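Local coordinates for protein CyaB (Pseudomonas aeruginosa, PDB 3R5G) that probably makes cyclic AMP from ATP as an adenylyl cyclase, through the catalytic domain given here, one part of a longer membrane protein, at residues A[10-16]-A[60-66]; A[85-89]-A[151-155]. The contacts are given in a common frame with arbitrary orientation. Residue numbers count along the deposited sequence, not the author numbering.

Overall arrangement
Both contacts lie in the catalytic domain and reach the same mixed sheet, their centres about 12 Å apart. Contact 1 pairs strand 6-18 with strand 61-66 near the centre of the chain; contact 2 sets helix 74-100 against the start of strand 154-157. They follow in series: contact 1 closes before contact 2 opens, and helix 74-100 comes directly after strand 61-66. The two touch through Phe13, whose CZ is 3.5 Å from Met88 SD and whose CE1 is 3.9 Å from Gly85 CA. One helix therefore packs on strand 6-18 of that pair and on the start of strand 154-157, which lies beyond strand 109-116 in the same sheet, and so bridges the two places.

Contact 1. Residues A[10-16]-A[60-66]; sequences LTVFFSD and DCVMVFF
Phe14 (chi1 m, -74°) packs its ring against the Met63 side chain: Phe14 CE2 is 3.5 Å from Met63 CG, which makes an off-centre CH-pi contact 4.0 Å from the ring centroid, 30° off the normal. Met63, extended (ttt), also brings SD obliquely to 4.7 Å from that centroid, a Met-aromatic contact, while Cys61 SG lies at the ring edge, 5.5 Å from the centroid. Both strands are extended and antiparallel, axes 4.6 Å apart at 168°. Hydrogen-bonded pairs are Thr11-Phe66 (Thr11 N-Phe66 O 2.9 Å, Phe66 N-Thr11 O 2.8 Å), Phe13-Val64 (Phe13 N-Val64 O 2.8 Å, Val64 N-Phe13 O 3.0 Å) and Ser15-Val62 (Ser15 N-Val62 O and Val62 N-Ser15 O both 3.0 Å); Val12-Phe65 and Phe14-Met63 are non-hydrogen-bonded pairs, with CA-CA distances of 4.5 and 4.7 Å. Val12, Phe14, Met63 and Phe65 share one face. The other carries Thr11, Phe13, Ser15, Val62, Val64 and Phe66, with Phe13 CD2 4.1 Å from Val64 CG2, and this face meets helix 74-100. A water bridges Ser15 OG (2.8 Å) and Asp60 O (2.7 Å). Asp16 OD1 and Asp60 OD2 stand 4.5 Å apart, Asp16 salt-bridged to Arg111 and Arg18, Asp60 OD2 hydrogen-bonded to Ile17 N. Asp16, on strand 6-18, and Asp60, in the turn into strand 61-66, probably correspond to the metal-binding aspartates of relatives, an arrangement typical of the class III nucleotide cyclase fold.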
# COMPACT_ATOMS: atom_id res chain seq x y z
N LEU A 10 -18.24 -3.83 -5.31
CA LEU A 10 -17.87 -3.53 -3.95
C LEU A 10 -17.78 -2.02 -3.77
O LEU A 10 -17.54 -1.31 -4.71
CB LEU A 10 -16.52 -4.11 -3.62
CG LEU A 10 -16.27 -5.59 -3.92
CD1 LEU A 10 -14.86 -5.94 -3.49
CD2 LEU A 10 -17.22 -6.40 -3.13
N THR A 11 -17.95 -1.58 -2.51
CA THR A 11 -17.46 -0.23 -2.11
C THR A 11 -16.19 -0.48 -1.34
O THR A 11 -16.13 -1.26 -0.36
CB THR A 11 -18.55 0.55 -1.37
OG1 THR A 11 -19.63 0.82 -2.25
CG2 THR A 11 -17.97 1.96 -0.92
N VAL A 12 -15.16 0.23 -1.73
CA VAL A 12 -13.80 0.08 -1.20
C VAL A 12 -13.32 1.34 -0.52
O VAL A 12 -13.54 2.44 -1.07
CB VAL A 12 -12.75 -0.28 -2.33
CG1 VAL A 12 -11.36 -0.40 -1.79
CG2 VAL A 12 -13.24 -1.52 -3.13
N PHE A 13 -12.79 1.23 0.70
CA PHE A 13 -12.44 2.35 1.57
C PHE A 13 -10.96 2.23 1.90
O PHE A 13 -10.46 1.13 2.27
CB PHE A 13 -13.28 2.15 2.87
CG PHE A 13 -12.83 3.00 3.98
CD1 PHE A 13 -13.54 4.21 4.24
CD2 PHE A 13 -11.72 2.67 4.79
CE1 PHE A 13 -13.16 5.01 5.32
CE2 PHE A 13 -11.32 3.53 5.91
CZ PHE A 13 -12.04 4.70 6.16
N PHE A 14 -10.24 3.36 1.76
CA PHE A 14 -8.93 3.49 2.27
C PHE A 14 -8.80 4.67 3.16
O PHE A 14 -9.39 5.72 2.86
CB PHE A 14 -7.86 3.71 1.12
CG PHE A 14 -7.54 2.46 0.32
CD1 PHE A 14 -8.33 2.09 -0.71
CD2 PHE A 14 -6.46 1.63 0.68
CE1 PHE A 14 -8.00 0.98 -1.51
CE2 PHE A 14 -6.21 0.45 -0.03
CZ PHE A 14 -6.95 0.17 -1.18
N SER A 15 -7.99 4.57 4.18
CA SER A 15 -7.69 5.77 4.99
C SER A 15 -6.27 5.78 5.45
O SER A 15 -5.61 4.76 5.48
CB SER A 15 -8.58 5.83 6.21
OG SER A 15 -8.31 4.71 7.12
N ASP A 16 -5.77 6.97 5.82
CA ASP A 16 -4.52 7.01 6.54
C ASP A 16 -4.54 8.20 7.49
O ASP A 16 -5.50 9.02 7.46
CB ASP A 16 -3.30 7.08 5.60
CG ASP A 16 -3.18 8.37 4.84
OD1 ASP A 16 -3.17 9.45 5.41
OD2 ASP A 16 -3.13 8.29 3.60
N ASP A 60 -0.26 2.76 9.19
CA ASP A 60 -1.50 3.44 9.63
C ASP A 60 -2.56 3.43 8.55
O ASP A 60 -3.67 3.87 8.83
CB ASP A 60 -1.20 4.92 9.95
CG ASP A 60 -0.53 5.65 8.77
OD1 ASP A 60 0.44 5.15 8.20
OD2 ASP A 60 -0.98 6.73 8.32
N CYS A 61 -2.22 2.91 7.37
CA CYS A 61 -3.23 2.79 6.33
C CYS A 61 -4.23 1.65 6.55
O CYS A 61 -3.79 0.53 6.86
CB CYS A 61 -2.54 2.56 5.01
SG CYS A 61 -3.73 2.47 3.58
N VAL A 62 -5.53 1.91 6.50
CA VAL A 62 -6.56 0.92 6.70
C VAL A 62 -7.35 0.70 5.41
O VAL A 62 -7.72 1.65 4.73
CB VAL A 62 -7.56 1.43 7.71
CG1 VAL A 62 -8.82 0.64 7.84
CG2 VAL A 62 -6.92 1.59 9.11
N MET A 63 -7.61 -0.52 4.98
CA MET A 63 -8.35 -0.87 3.80
C MET A 63 -9.54 -1.72 4.24
O MET A 63 -9.32 -2.71 4.97
CB MET A 63 -7.42 -1.68 2.93
CG MET A 63 -7.99 -2.07 1.69
SD MET A 63 -6.82 -3.19 0.75
CE MET A 63 -7.99 -3.69 -0.48
N VAL A 64 -10.74 -1.34 3.88
CA VAL A 64 -11.99 -2.04 4.24
C VAL A 64 -12.81 -2.14 3.00
O VAL A 64 -12.78 -1.19 2.17
CB VAL A 64 -12.75 -1.29 5.34
CG1 VAL A 64 -14.10 -2.00 5.71
CG2 VAL A 64 -11.81 -1.00 6.56
N PHE A 65 -13.51 -3.25 2.77
CA PHE A 65 -14.44 -3.27 1.68
C PHE A 65 -15.81 -3.77 2.05
O PHE A 65 -15.94 -4.51 3.07
CB PHE A 65 -13.85 -3.97 0.45
CG PHE A 65 -13.45 -5.42 0.72
CD1 PHE A 65 -14.36 -6.45 0.53
CD2 PHE A 65 -12.17 -5.70 1.04
CE1 PHE A 65 -13.90 -7.84 0.68
CE2 PHE A 65 -11.68 -7.06 1.21
CZ PHE A 65 -12.59 -8.11 1.06
N PHE A 66 -16.79 -3.40 1.27
CA PHE A 66 -18.18 -3.80 1.51
C PHE A 66 -18.75 -4.42 0.25
O PHE A 66 -18.51 -3.95 -0.87
CB PHE A 66 -19.03 -2.57 1.87
CG PHE A 66 -18.70 -1.99 3.19
CD1 PHE A 66 -19.58 -2.14 4.30
CD2 PHE A 66 -17.53 -1.21 3.37
CE1 PHE A 66 -19.18 -1.50 5.55
CE2 PHE A 66 -17.16 -0.64 4.58
CZ PHE A 66 -17.96 -0.77 5.65
O HOH W 1 -6.01 5.12 8.68

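Contact 2. Residues A[85-89]-A[151-155]; sequences GIAMR and AGEIL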
# COMPACT_ATOMS: atom_id res chain seq x y z
N GLY A 85 -16.97 5.75 7.48
CA GLY A 85 -15.95 6.82 7.43
C GLY A 85 -16.34 8.05 8.24
O GLY A 85 -15.46 8.59 8.93
N ILE A 86 -17.62 8.45 8.18
CA ILE A 86 -18.11 9.57 8.98
C ILE A 86 -17.85 9.30 10.47
O ILE A 86 -17.35 10.16 11.23
CB ILE A 86 -19.53 9.87 8.72
CG1 ILE A 86 -19.68 10.51 7.30
CG2 ILE A 86 -20.16 10.76 9.84
CD1 ILE A 86 -21.13 10.49 6.77
N ALA A 87 -18.19 8.05 10.86
CA ALA A 87 -17.99 7.67 12.21
C ALA A 87 -16.56 7.64 12.65
O ALA A 87 -16.22 7.98 13.81
CB ALA A 87 -18.68 6.27 12.41
N MET A 88 -15.62 7.17 11.81
CA MET A 88 -14.22 7.16 12.11
C MET A 88 -13.71 8.58 12.26
O MET A 88 -12.89 8.82 13.15
CB MET A 88 -13.45 6.43 11.01
CG MET A 88 -13.74 4.92 10.98
SD MET A 88 -12.93 4.19 9.55
CE MET A 88 -12.96 2.45 10.04
N ARG A 89 -14.14 9.47 11.38
CA ARG A 89 -13.67 10.88 11.48
C ARG A 89 -14.16 11.47 12.81
O ARG A 89 -13.36 12.25 13.45
CB ARG A 89 -14.20 11.62 10.26
CG ARG A 89 -13.81 13.08 10.28
CD ARG A 89 -13.98 13.78 8.94
NE ARG A 89 -15.40 13.79 8.60
CZ ARG A 89 -15.88 14.20 7.39
NH1 ARG A 89 -14.96 14.64 6.48
NH2 ARG A 89 -17.16 14.21 7.11
N ALA A 151 -6.28 16.38 4.75
CA ALA A 151 -6.58 16.01 6.10
C ALA A 151 -8.00 16.35 6.50
O ALA A 151 -8.47 17.52 6.33
CB ALA A 151 -5.64 16.79 7.06
N GLY A 152 -8.69 15.35 7.07
CA GLY A 152 -10.04 15.56 7.52
C GLY A 152 -11.14 15.37 6.51
O GLY A 152 -12.31 15.61 6.88
N GLU A 153 -10.77 14.99 5.32
CA GLU A 153 -11.73 14.94 4.19
C GLU A 153 -12.02 13.48 3.87
O GLU A 153 -11.14 12.56 4.07
CB GLU A 153 -11.03 15.56 2.99
CG GLU A 153 -11.82 15.81 1.78
CD GLU A 153 -11.01 16.71 0.82
OE1 GLU A 153 -9.95 16.35 0.36
OE2 GLU A 153 -11.48 17.83 0.52
N ILE A 154 -13.26 13.24 3.47
CA ILE A 154 -13.63 11.98 2.91
C ILE A 154 -13.99 12.28 1.46
O ILE A 154 -15.03 12.95 1.13
CB ILE A 154 -14.90 11.45 3.59
CG1 ILE A 154 -14.61 11.26 5.01
CG2 ILE A 154 -15.31 10.11 2.94
CD1 ILE A 154 -15.85 10.83 5.90
N LEU A 155 -13.21 11.71 0.58
CA LEU A 155 -13.44 11.93 -0.87
C LEU A 155 -14.06 10.71 -1.49
O LEU A 155 -13.56 9.56 -1.23
CB LEU A 155 -12.16 12.21 -1.66
CG LEU A 155 -11.48 13.54 -1.39
CD1 LEU A 155 -10.38 13.79 -2.46
CD2 LEU A 155 -12.52 14.65 -1.59
O HOH W 2 -15.18 15.51 3.64
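Direct polar contact between helix residues 85-89 and residues 151-155 rests on one side chain, Arg89. Its NH1 donates to Gly152 O at 2.9 Å with an N-H...O angle of 150°, and the carbonyl oxygen lies at the guanidinium edge, near its plane. The same NH1 gives a second bond to water 2 (3.0 Å), which also accepts from Ile154 N at 3.0 Å; the arginine thus reaches the backbone on both sides of Glu153. Arg89 NH2 has partners beyond these segments, a salt bridge to Asp192 and a hydrogen bond to Val190 O. With chi1 and chi2 both t, the Arg89 chain is extended, and chi3 at 65° (p) bends it so that NH1 meets Gly152 O.

Helix 74-100 is the crossover of a beta-alpha-beta unit, running from strand 61-66 to strand 109-116, which are parallel with strand 6-18 between them. Strand 154-157 adds on beside 109-116, in parallel, so this contact shows the crossover helix reaching past its own strands.

Apolar contacts converge on the CD1 methyl of Ile154. Ile154 CD1 lies over one face of the guanidinium, 3.7 Å from Arg89 CZ, and also meets Gly85 C at 3.7 Å and Ile86 CG1 at 4.1 Å. A CB on Gly85 would sit tightly, 3.6 Å from Ile154 CD1.

The residue supplying the acceptor, Gly152, at phi 87° and psi 2°, takes a left-handed geometry in which a CB would collide with the preceding Ala151 O.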